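Malonyl-CoA decarboxylase (Rhodopseudomonas palustris, PDB 4KSA) catalyses the decarboxylation of malonyl-CoA to acetyl-CoA and carbon dioxide. Local coordinates at the interface of chains A and B. Coordinates in Å, arbitrary orientation; residue numbers count along the deposited sequence, not the author numbering. Chains: chain A/B, Malonyl-CoA decarboxylase.

Contact 1: the interface of chains A and B. Residues chain A 283, 422, 425-426, 429-430; chain B 49-55.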
ATOM      1  N   PHE A 283      24.080  10.674   6.418  1.00 43.33           N
ATOM      2  CA  PHE A 283      22.994  11.624   6.280  1.00 41.16           C
ATOM      3  C   PHE A 283      21.682  11.156   6.874  1.00 41.33           C
ATOM      4  O   PHE A 283      20.621  11.268   6.264  1.00 41.93           O
ATOM      5  CB  PHE A 283      22.863  11.988   4.813  1.00 35.03           C
ATOM      6  CG  PHE A 283      24.117  12.563   4.254  1.00 32.66           C
ATOM      7  CD1 PHE A 283      24.489  13.867   4.564  1.00 34.64           C
ATOM      8  CD2 PHE A 283      24.969  11.792   3.484  1.00 32.16           C
ATOM      9  CE1 PHE A 283      25.702  14.397   4.112  1.00 35.92           C
ATOM     10  CE2 PHE A 283      26.190  12.309   3.021  1.00 34.57           C
ATOM     11  CZ  PHE A 283      26.558  13.612   3.335  1.00 35.02           C
ATOM     12  N   GLU A 422      25.839  18.850   3.904  1.00 61.07           N
ATOM     13  CA  GLU A 422      26.791  18.238   2.989  1.00 61.11           C
ATOM     14  C   GLU A 422      28.142  18.917   3.037  1.00 60.24           C
ATOM     15  O   GLU A 422      29.176  18.249   3.047  1.00 59.82           O
ATOM     16  CB  GLU A 422      26.244  18.247   1.564  1.00 62.15           C
ATOM     17  CG  GLU A 422      25.117  17.245   1.367  1.00 67.36           C
ATOM     18  CD  GLU A 422      24.661  17.147  -0.070  1.00 70.61           C
ATOM     19  OE1 GLU A 422      25.537  17.076  -0.966  1.00 71.77           O
ATOM     20  OE2 GLU A 422      23.429  17.131  -0.298  1.00 72.39           O
ATOM     21  N   HIS A 425      29.955  17.882   6.289  1.00 51.29           N
ATOM     22  CA  HIS A 425      30.317  16.478   6.226  1.00 49.67           C
ATOM     23  C   HIS A 425      31.557  16.310   5.371  1.00 49.37           C
ATOM     24  O   HIS A 425      32.509  15.655   5.786  1.00 50.27           O
ATOM     25  CB  HIS A 425      29.187  15.632   5.627  1.00 49.76           C
ATOM     26  CG  HIS A 425      29.614  14.244   5.249  1.00 47.44           C
ATOM     27  ND1 HIS A 425      29.780  13.238   6.176  1.00 44.96           N
ATOM     28  CD2 HIS A 425      30.003  13.727   4.058  1.00 46.84           C
ATOM     29  CE1 HIS A 425      30.257  12.163   5.572  1.00 47.04           C
ATOM     30  NE2 HIS A 425      30.403  12.434   4.287  1.00 46.45           N
ATOM     31  N   GLU A 426      31.536  16.896   4.177  1.00 50.03           N
ATOM     32  CA  GLU A 426      32.663  16.810   3.244  1.00 51.83           C
ATOM     33  C   GLU A 426      33.960  17.357   3.845  1.00 53.90           C
ATOM     34  O   GLU A 426      35.049  16.803   3.621  1.00 52.38           O
ATOM     35  CB  GLU A 426      32.342  17.570   1.953  1.00 51.09           C
ATOM     36  CG  GLU A 426      31.364  16.864   1.013  1.00 50.11           C
ATOM     37  CD  GLU A 426      31.900  15.531   0.485  1.00 51.50           C
ATOM     38  OE1 GLU A 426      33.101  15.449   0.140  1.00 50.42           O
ATOM     39  OE2 GLU A 426      31.109  14.565   0.397  1.00 51.47           O
ATOM     40  N   PHE A 429      35.264  14.880   6.610  1.00 56.70           N
ATOM     41  CA  PHE A 429      35.751  13.629   6.050  1.00 57.44           C
ATOM     42  C   PHE A 429      36.874  13.769   5.049  1.00 58.81           C
ATOM     43  O   PHE A 429      37.778  12.940   5.005  1.00 59.65           O
ATOM     44  CB  PHE A 429      34.600  12.859   5.402  1.00 56.52           C
ATOM     45  CG  PHE A 429      33.809  12.031   6.368  1.00 55.66           C
ATOM     46  CD1 PHE A 429      33.088  12.630   7.398  1.00 54.00           C
ATOM     47  CD2 PHE A 429      33.783  10.646   6.250  1.00 53.43           C
ATOM     48  CE1 PHE A 429      32.345  11.857   8.297  1.00 52.71           C
ATOM     49  CE2 PHE A 429      33.047   9.875   7.140  1.00 52.87           C
ATOM     50  CZ  PHE A 429      32.326  10.486   8.166  1.00 52.06           C
ATOM     51  N   GLU A 430      36.810  14.810   4.231  1.00 61.15           N
ATOM     52  CA  GLU A 430      37.835  15.041   3.221  1.00 62.25           C
ATOM     53  C   GLU A 430      39.076  15.725   3.797  1.00 63.79           C
ATOM     54  O   GLU A 430      40.189  15.216   3.654  1.00 63.42           O
ATOM     55  CB  GLU A 430      37.268  15.886   2.076  1.00 61.08           C
ATOM     56  CG  GLU A 430      36.375  15.127   1.099  1.00 61.69           C
ATOM     57  CD  GLU A 430      37.136  14.086   0.275  1.00 62.99           C
ATOM     58  OE1 GLU A 430      38.096  14.458  -0.436  1.00 62.66           O
ATOM     59  OE2 GLU A 430      36.770  12.891   0.334  1.00 63.79           O
TER
ATOM     60  N   ARG B  49      38.058   8.749  -2.518  1.00 50.15           N
ATOM     61  CA  ARG B  49      37.123   9.697  -1.920  1.00 51.55           C
ATOM     62  C   ARG B  49      36.705   9.269  -0.514  1.00 51.75           C
ATOM     63  O   ARG B  49      36.424   8.095  -0.286  1.00 53.60           O
ATOM     64  CB  ARG B  49      35.871   9.818  -2.788  1.00 51.00           C
ATOM     65  CG  ARG B  49      35.158  11.114  -2.583  1.00 50.42           C
ATOM     66  CD  ARG B  49      36.039  12.232  -3.082  1.00 50.93           C
ATOM     67  NE  ARG B  49      35.490  13.523  -2.713  1.00 53.06           N
ATOM     68  CZ  ARG B  49      36.093  14.674  -2.971  1.00 53.93           C
ATOM     69  NH1 ARG B  49      35.526  15.817  -2.595  1.00 53.99           N
ATOM     70  NH2 ARG B  49      37.261  14.676  -3.609  1.00 53.98           N
ATOM     71  N   ARG B  50      36.649  10.214   0.421  1.00 50.97           N
ATOM     72  CA  ARG B  50      36.254   9.894   1.790  1.00 50.88           C
ATOM     73  C   ARG B  50      34.870  10.417   2.134  1.00 50.19           C
ATOM     74  O   ARG B  50      34.164   9.829   2.965  1.00 49.50           O
ATOM     75  CB  ARG B  50      37.287  10.429   2.787  1.00 53.47           C
ATOM     76  CG  ARG B  50      38.521   9.546   2.887  1.00 57.88           C
ATOM     77  CD  ARG B  50      39.422   9.928   4.050  1.00 64.21           C
ATOM     78  NE  ARG B  50      40.194  11.128   3.757  1.00 69.30           N
ATOM     79  CZ  ARG B  50      41.089  11.214   2.776  1.00 71.81           C
ATOM     80  NH1 ARG B  50      41.750  12.351   2.573  1.00 71.55           N
ATOM     81  NH2 ARG B  50      41.327  10.161   1.997  1.00 72.23           N
ATOM     82  N   GLY B  51      34.487  11.518   1.486  1.00 48.86           N
ATOM     83  CA  GLY B  51      33.178  12.110   1.710  1.00 45.69           C
ATOM     84  C   GLY B  51      32.077  11.320   1.024  1.00 44.04           C
ATOM     85  O   GLY B  51      32.228  10.864  -0.108  1.00 41.76           O
ATOM     86  N   GLU B  52      30.959  11.156   1.711  1.00 43.60           N
ATOM     87  CA  GLU B  52      29.853  10.400   1.161  1.00 44.96           C
ATOM     88  C   GLU B  52      29.163  11.151   0.023  1.00 45.63           C
ATOM     89  O   GLU B  52      29.076  10.647  -1.091  1.00 45.23           O
ATOM     90  CB  GLU B  52      28.862  10.069   2.278  1.00 46.51           C
ATOM     91  CG  GLU B  52      27.603   9.342   1.840  1.00 49.81           C
ATOM     92  CD  GLU B  52      26.750   8.890   3.016  1.00 51.97           C
ATOM     93  OE1 GLU B  52      25.531   8.664   2.827  1.00 53.83           O
ATOM     94  OE2 GLU B  52      27.303   8.749   4.129  1.00 53.25           O
ATOM     95  N   ALA B  53      28.693  12.363   0.308  1.00 46.56           N
ATOM     96  CA  ALA B  53      28.004  13.197  -0.673  1.00 45.32           C
ATOM     97  C   ALA B  53      28.774  13.354  -1.971  1.00 46.81           C
ATOM     98  O   ALA B  53      28.198  13.237  -3.061  1.00 50.22           O
ATOM     99  CB  ALA B  53      27.723  14.559  -0.082  1.00 44.38           C
ATOM    100  N   SER B  54      30.070  13.626  -1.872  1.00 45.17           N
ATOM    101  CA  SER B  54      30.862  13.798  -3.074  1.00 45.09           C
ATOM    102  C   SER B  54      31.162  12.421  -3.641  1.00 44.73           C
ATOM    103  O   SER B  54      31.482  12.260  -4.828  1.00 45.18           O
ATOM    104  CB  SER B  54      32.162  14.565  -2.765  1.00 45.82           C
ATOM    105  OG  SER B  54      32.948  13.921  -1.773  1.00 47.31           O
ATOM    106  N   GLY B  55      31.043  11.419  -2.784  1.00 42.56           N
ATOM    107  CA  GLY B  55      31.308  10.071  -3.229  1.00 42.77           C
ATOM    108  C   GLY B  55      30.261   9.620  -4.221  1.00 42.68           C
ATOM    109  O   GLY B  55      30.595   9.088  -5.280  1.00 43.16           O
TER

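Contact 2: the interface of chains A and B. Residues chain A 10, 14-15, 17-18, 21; chain B 171-174, 220-222.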
ATOM      1  N   PHE A  10       7.424   1.845  -5.510  1.00 67.36           N
ATOM      2  CA  PHE A  10       7.859   0.474  -5.701  1.00 66.24           C
ATOM      3  C   PHE A  10       8.505  -0.133  -4.462  1.00 65.70           C
ATOM      4  O   PHE A  10       8.020  -1.135  -3.945  1.00 67.27           O
ATOM      5  CB  PHE A  10       8.833   0.365  -6.865  1.00 68.51           C
ATOM      6  CG  PHE A  10       9.121  -1.052  -7.254  1.00 71.98           C
ATOM      7  CD1 PHE A  10       8.128  -1.834  -7.844  1.00 72.64           C
ATOM      8  CD2 PHE A  10      10.357  -1.629  -6.982  1.00 72.58           C
ATOM      9  CE1 PHE A  10       8.359  -3.173  -8.154  1.00 73.58           C
ATOM     10  CE2 PHE A  10      10.601  -2.969  -7.289  1.00 73.85           C
ATOM     11  CZ  PHE A  10       9.599  -3.742  -7.875  1.00 73.98           C
ATOM     12  N   LEU A  14       7.169  -3.531  -2.282  1.00 55.58           N
ATOM     13  CA  LEU A  14       7.930  -4.763  -2.114  1.00 56.75           C
ATOM     14  C   LEU A  14       8.248  -5.001  -0.653  1.00 57.80           C
ATOM     15  O   LEU A  14       8.154  -6.121  -0.166  1.00 57.47           O
ATOM     16  CB  LEU A  14       9.243  -4.698  -2.901  1.00 57.17           C
ATOM     17  CG  LEU A  14       9.391  -5.579  -4.139  1.00 55.85           C
ATOM     18  CD1 LEU A  14       8.275  -5.276  -5.132  1.00 57.28           C
ATOM     19  CD2 LEU A  14      10.741  -5.335  -4.762  1.00 54.46           C
ATOM     20  N   PHE A  15       8.635  -3.940   0.043  1.00 60.25           N
ATOM     21  CA  PHE A  15       8.964  -4.057   1.452  1.00 62.70           C
ATOM     22  C   PHE A  15       7.761  -4.531   2.254  1.00 64.43           C
ATOM     23  O   PHE A  15       7.916  -5.331   3.171  1.00 65.99           O
ATOM     24  CB  PHE A  15       9.487  -2.723   2.006  1.00 63.18           C
ATOM     25  CG  PHE A  15      10.890  -2.377   1.552  1.00 64.94           C
ATOM     26  CD1 PHE A  15      11.745  -3.369   1.040  1.00 64.63           C
ATOM     27  CD2 PHE A  15      11.364  -1.065   1.640  1.00 64.58           C
ATOM     28  CE1 PHE A  15      13.043  -3.059   0.623  1.00 62.91           C
ATOM     29  CE2 PHE A  15      12.664  -0.746   1.224  1.00 64.66           C
ATOM     30  CZ  PHE A  15      13.501  -1.748   0.714  1.00 64.74           C
ATOM     31  N   SER A  17       5.457  -6.498   1.301  1.00 64.78           N
ATOM     32  CA  SER A  17       5.311  -7.923   1.050  1.00 65.39           C
ATOM     33  C   SER A  17       6.290  -8.686   1.953  1.00 66.26           C
ATOM     34  O   SER A  17       5.911  -9.637   2.635  1.00 65.54           O
ATOM     35  CB  SER A  17       5.621  -8.228  -0.421  1.00 64.94           C
ATOM     36  OG  SER A  17       4.745  -7.525  -1.284  1.00 62.13           O
ATOM     37  N   LEU A  18       7.549  -8.248   1.955  1.00 67.86           N
ATOM     38  CA  LEU A  18       8.607  -8.863   2.761  1.00 69.06           C
ATOM     39  C   LEU A  18       8.335  -8.692   4.257  1.00 68.93           C
ATOM     40  O   LEU A  18       8.986  -9.325   5.095  1.00 68.53           O
ATOM     41  CB  LEU A  18       9.970  -8.232   2.427  1.00 69.24           C
ATOM     42  CG  LEU A  18      10.333  -8.042   0.950  1.00 69.49           C
ATOM     43  CD1 LEU A  18      11.629  -7.226   0.811  1.00 67.16           C
ATOM     44  CD2 LEU A  18      10.452  -9.412   0.297  1.00 68.46           C
ATOM     45  N   ARG A  21       5.355 -11.301   4.960  1.00 77.75           N
ATOM     46  CA  ARG A  21       5.999 -12.606   4.820  1.00 78.41           C
ATOM     47  C   ARG A  21       6.762 -12.876   6.119  1.00 79.81           C
ATOM     48  O   ARG A  21       6.685 -13.969   6.689  1.00 80.23           O
ATOM     49  CB  ARG A  21       6.982 -12.601   3.646  1.00 76.63           C
ATOM     50  CG  ARG A  21       7.911 -13.809   3.598  1.00 75.11           C
ATOM     51  CD  ARG A  21       8.919 -13.672   2.466  1.00 74.70           C
ATOM     52  NE  ARG A  21       8.246 -13.461   1.186  1.00 74.45           N
ATOM     53  CZ  ARG A  21       8.847 -13.062   0.068  1.00 73.63           C
ATOM     54  NH1 ARG A  21      10.155 -12.821   0.051  1.00 71.34           N
ATOM     55  NH2 ARG A  21       8.131 -12.904  -1.037  1.00 73.61           N
TER
ATOM     56  N   GLY B 171      16.093 -13.895  -0.640  1.00 39.61           N
ATOM     57  CA  GLY B 171      15.047 -13.644   0.327  1.00 39.44           C
ATOM     58  C   GLY B 171      14.213 -12.410   0.039  1.00 40.80           C
ATOM     59  O   GLY B 171      13.133 -12.263   0.600  1.00 43.03           O
ATOM     60  N   PHE B 172      14.689 -11.520  -0.827  1.00 41.21           N
ATOM     61  CA  PHE B 172      13.933 -10.307  -1.124  1.00 40.83           C
ATOM     62  C   PHE B 172      13.198 -10.379  -2.442  1.00 41.12           C
ATOM     63  O   PHE B 172      12.609  -9.401  -2.893  1.00 39.94           O
ATOM     64  CB  PHE B 172      14.854  -9.087  -1.122  1.00 40.70           C
ATOM     65  CG  PHE B 172      15.223  -8.601   0.253  1.00 39.82           C
ATOM     66  CD1 PHE B 172      14.722  -9.214   1.388  1.00 38.71           C
ATOM     67  CD2 PHE B 172      16.067  -7.508   0.405  1.00 41.81           C
ATOM     68  CE1 PHE B 172      15.060  -8.744   2.654  1.00 42.10           C
ATOM     69  CE2 PHE B 172      16.409  -7.030   1.669  1.00 42.89           C
ATOM     70  CZ  PHE B 172      15.904  -7.648   2.796  1.00 41.99           C
ATOM     71  N   LEU B 173      13.248 -11.547  -3.064  1.00 42.25           N
ATOM     72  CA  LEU B 173      12.586 -11.768  -4.333  1.00 42.31           C
ATOM     73  C   LEU B 173      11.098 -11.833  -4.025  1.00 42.63           C
ATOM     74  O   LEU B 173      10.684 -12.502  -3.091  1.00 44.30           O
ATOM     75  CB  LEU B 173      13.076 -13.079  -4.920  1.00 42.67           C
ATOM     76  CG  LEU B 173      13.038 -13.213  -6.429  1.00 44.79           C
ATOM     77  CD1 LEU B 173      13.873 -12.117  -7.079  1.00 42.82           C
ATOM     78  CD2 LEU B 173      13.577 -14.580  -6.784  1.00 46.30           C
ATOM     79  N   VAL B 174      10.289 -11.129  -4.797  1.00 43.96           N
ATOM     80  CA  VAL B 174       8.863 -11.114  -4.542  1.00 44.76           C
ATOM     81  C   VAL B 174       8.045 -11.544  -5.745  1.00 46.58           C
ATOM     82  O   VAL B 174       8.231 -11.045  -6.857  1.00 47.32           O
ATOM     83  CB  VAL B 174       8.403  -9.710  -4.115  1.00 45.61           C
ATOM     84  CG1 VAL B 174       6.891  -9.703  -3.878  1.00 46.25           C
ATOM     85  CG2 VAL B 174       9.136  -9.289  -2.855  1.00 43.75           C
ATOM     86  N   PHE B 220       9.999  -9.953  -8.694  1.00 36.97           N
ATOM     87  CA  PHE B 220      10.663  -8.655  -8.576  1.00 34.99           C
ATOM     88  C   PHE B 220      11.593  -8.598  -7.381  1.00 33.40           C
ATOM     89  O   PHE B 220      11.349  -9.234  -6.361  1.00 33.39           O
ATOM     90  CB  PHE B 220       9.625  -7.551  -8.436  1.00 34.11           C
ATOM     91  CG  PHE B 220       8.693  -7.460  -9.599  1.00 36.77           C
ATOM     92  CD1 PHE B 220       8.819  -6.426 -10.529  1.00 34.38           C
ATOM     93  CD2 PHE B 220       7.704  -8.429  -9.789  1.00 35.31           C
ATOM     94  CE1 PHE B 220       7.980  -6.354 -11.631  1.00 34.31           C
ATOM     95  CE2 PHE B 220       6.861  -8.372 -10.882  1.00 34.87           C
ATOM     96  CZ  PHE B 220       7.001  -7.325 -11.814  1.00 36.96           C
ATOM     97  N   HIS B 221      12.655  -7.819  -7.505  1.00 31.79           N
ATOM     98  CA  HIS B 221      13.615  -7.657  -6.421  1.00 31.82           C
ATOM     99  C   HIS B 221      13.819  -6.152  -6.149  1.00 31.61           C
ATOM    100  O   HIS B 221      13.890  -5.335  -7.071  1.00 30.93           O
ATOM    101  CB  HIS B 221      14.928  -8.325  -6.825  1.00 32.79           C
ATOM    102  CG  HIS B 221      15.867  -8.576  -5.692  1.00 33.78           C
ATOM    103  ND1 HIS B 221      16.489  -7.564  -4.999  1.00 34.20           N
ATOM    104  CD2 HIS B 221      16.300  -9.733  -5.139  1.00 36.55           C
ATOM    105  CE1 HIS B 221      17.264  -8.085  -4.066  1.00 35.34           C
ATOM    106  NE2 HIS B 221      17.166  -9.400  -4.129  1.00 35.94           N
ATOM    107  N   PRO B 222      13.904  -5.761  -4.876  1.00 31.99           N
ATOM    108  CA  PRO B 222      14.098  -4.336  -4.591  1.00 32.78           C
ATOM    109  C   PRO B 222      15.306  -3.654  -5.252  1.00 35.62           C
ATOM    110  O   PRO B 222      15.340  -2.434  -5.363  1.00 37.50           O
ATOM    111  CB  PRO B 222      14.170  -4.299  -3.072  1.00 31.90           C
ATOM    112  CG  PRO B 222      14.664  -5.673  -2.701  1.00 30.54           C
ATOM    113  CD  PRO B 222      13.891  -6.554  -3.637  1.00 31.59           C
TER

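Contact 1: the interface of chains A and B
Extended backbone at B:Arg49 (phi/psi -68/137°) and B:Gly51 brackets a turned-in B:Arg50 and leads into helix 52-67 of chain B, so that N-H groups of the loop and of the first turn of the helix face one side of helix 421-431 of chain A. Two carboxylates and an imidazole from that helix receive them. A:Glu430, its chain bent at CB-CG, puts OE2 between two amides: B:Arg50 N donates at 2.7 Å, nearly along the C-O axis of OE2, and B:Gly51 N at 2.9 Å to the anti lone pair. The other oxygen, OE1, lies over the centre of the B:Arg49 guanidinium, the two flat groups nearly parallel, and B:Arg49 NH2 makes a salt bridge to A:Glu430 OE1 at 3.3 Å. An alanine in place of A:Glu430 would remove this carboxylate and would probably leave the two loop amides without their acceptor and loosen B:Arg49. A:Glu426, similarly bent, takes B:Ser54 N on OE2 at 2.7 Å and the B:Ser54 hydroxyl on OE1, both from above the carboxylate plane. B:Arg49 NE bonds in its guanidinium plane to B:Ser54 OG at 2.7 Å, linking the two carboxylate sites. A:His425, CG anti to the backbone N (chi1 167°), accepts B:Glu52 N on NE2 at 2.9 Å, almost straight and in the ring plane; its CE1 points onto the centre of one face of the A:Phe429 ring, which probably helps hold the imidazole in place. A:Phe283 meets the extended B:Glu52 tip to tip, CD2 and CE2 against its carboxylate end, ring and carboxylate planes steeply inclined. The patch joins the loop and N-terminal end of helix 52-67 of chain B to helix 421-431, near the C-terminus of chain A.

Contact 2: the interface of chains A and B
The amphipathic N-terminal helix 6-22 of chain A lays one side across an edge of chain B formed by 3-10 helix 170-172, the start of strand 174-177 and the end of strand 214-220. The contact is mostly apolar. B:Val174 is the centrepiece: its CG2, beside the backbone N, meets A:Leu18 CD2 at 3.4 Å and also approaches A:Leu14 CG, while CG1, anti to the backbone N (chi1 179°), turns to A:Ser17. CG2 thus bridges A:Leu14 and A:Leu18, a turn apart, while CG1 lies against A:Ser17. A:Leu18 forks around this neighbourhood, CD2 on B:Val174 and CD1 toward B:Phe172 CD1 at 3.7 Å, the two side chains crossing at about a right angle. One turn back, A:Leu14 points CD2 at the B:His221-B:Pro222 peptide, 3.5 Å from B:Pro222 CA. A:Phe10, CG anti to the backbone N, presents the edge of its ring to B:Phe220, with A:Phe10 CZ 3.9 Å from B:Phe220 CB. At the far end A:Arg21, bent at CG-CD, supplies the polar contact: NH1 donates to B:Leu173 O at 3.2 Å with the carbonyl oxygen close to the guanidinium plane, and NH2 adds a weak bond to it. B:Gly171 O also lies at the guanidinium edge, but no N-H points to it. These segments fall within the range of the malonyl-CoA decarboxylase C-terminal domain family, so the helix at the start of chain A reaches from its own subunit to that part of its partner.

The C-alpha centres of contact 1 and contact 2 lie about 30 Å apart along one two-fold symmetric interface, and they have no residue or secondary-structure element in common. In contact 1 chain A offers residues late in its sequence and chain B early ones; contact 2 reverses this, chain A giving its first helix and chain B a segment from the middle of its sequence. Contact 1 is polar and charged, contact 2 mainly apolar, with A:Arg21 adding a polar contact. Because each patch has a twin with the chains exchanged, the pairing ties N-terminal segments to parts of the partner further along the sequence in both directions, which suggests that this pair may be a building unit of the four-chain assembly.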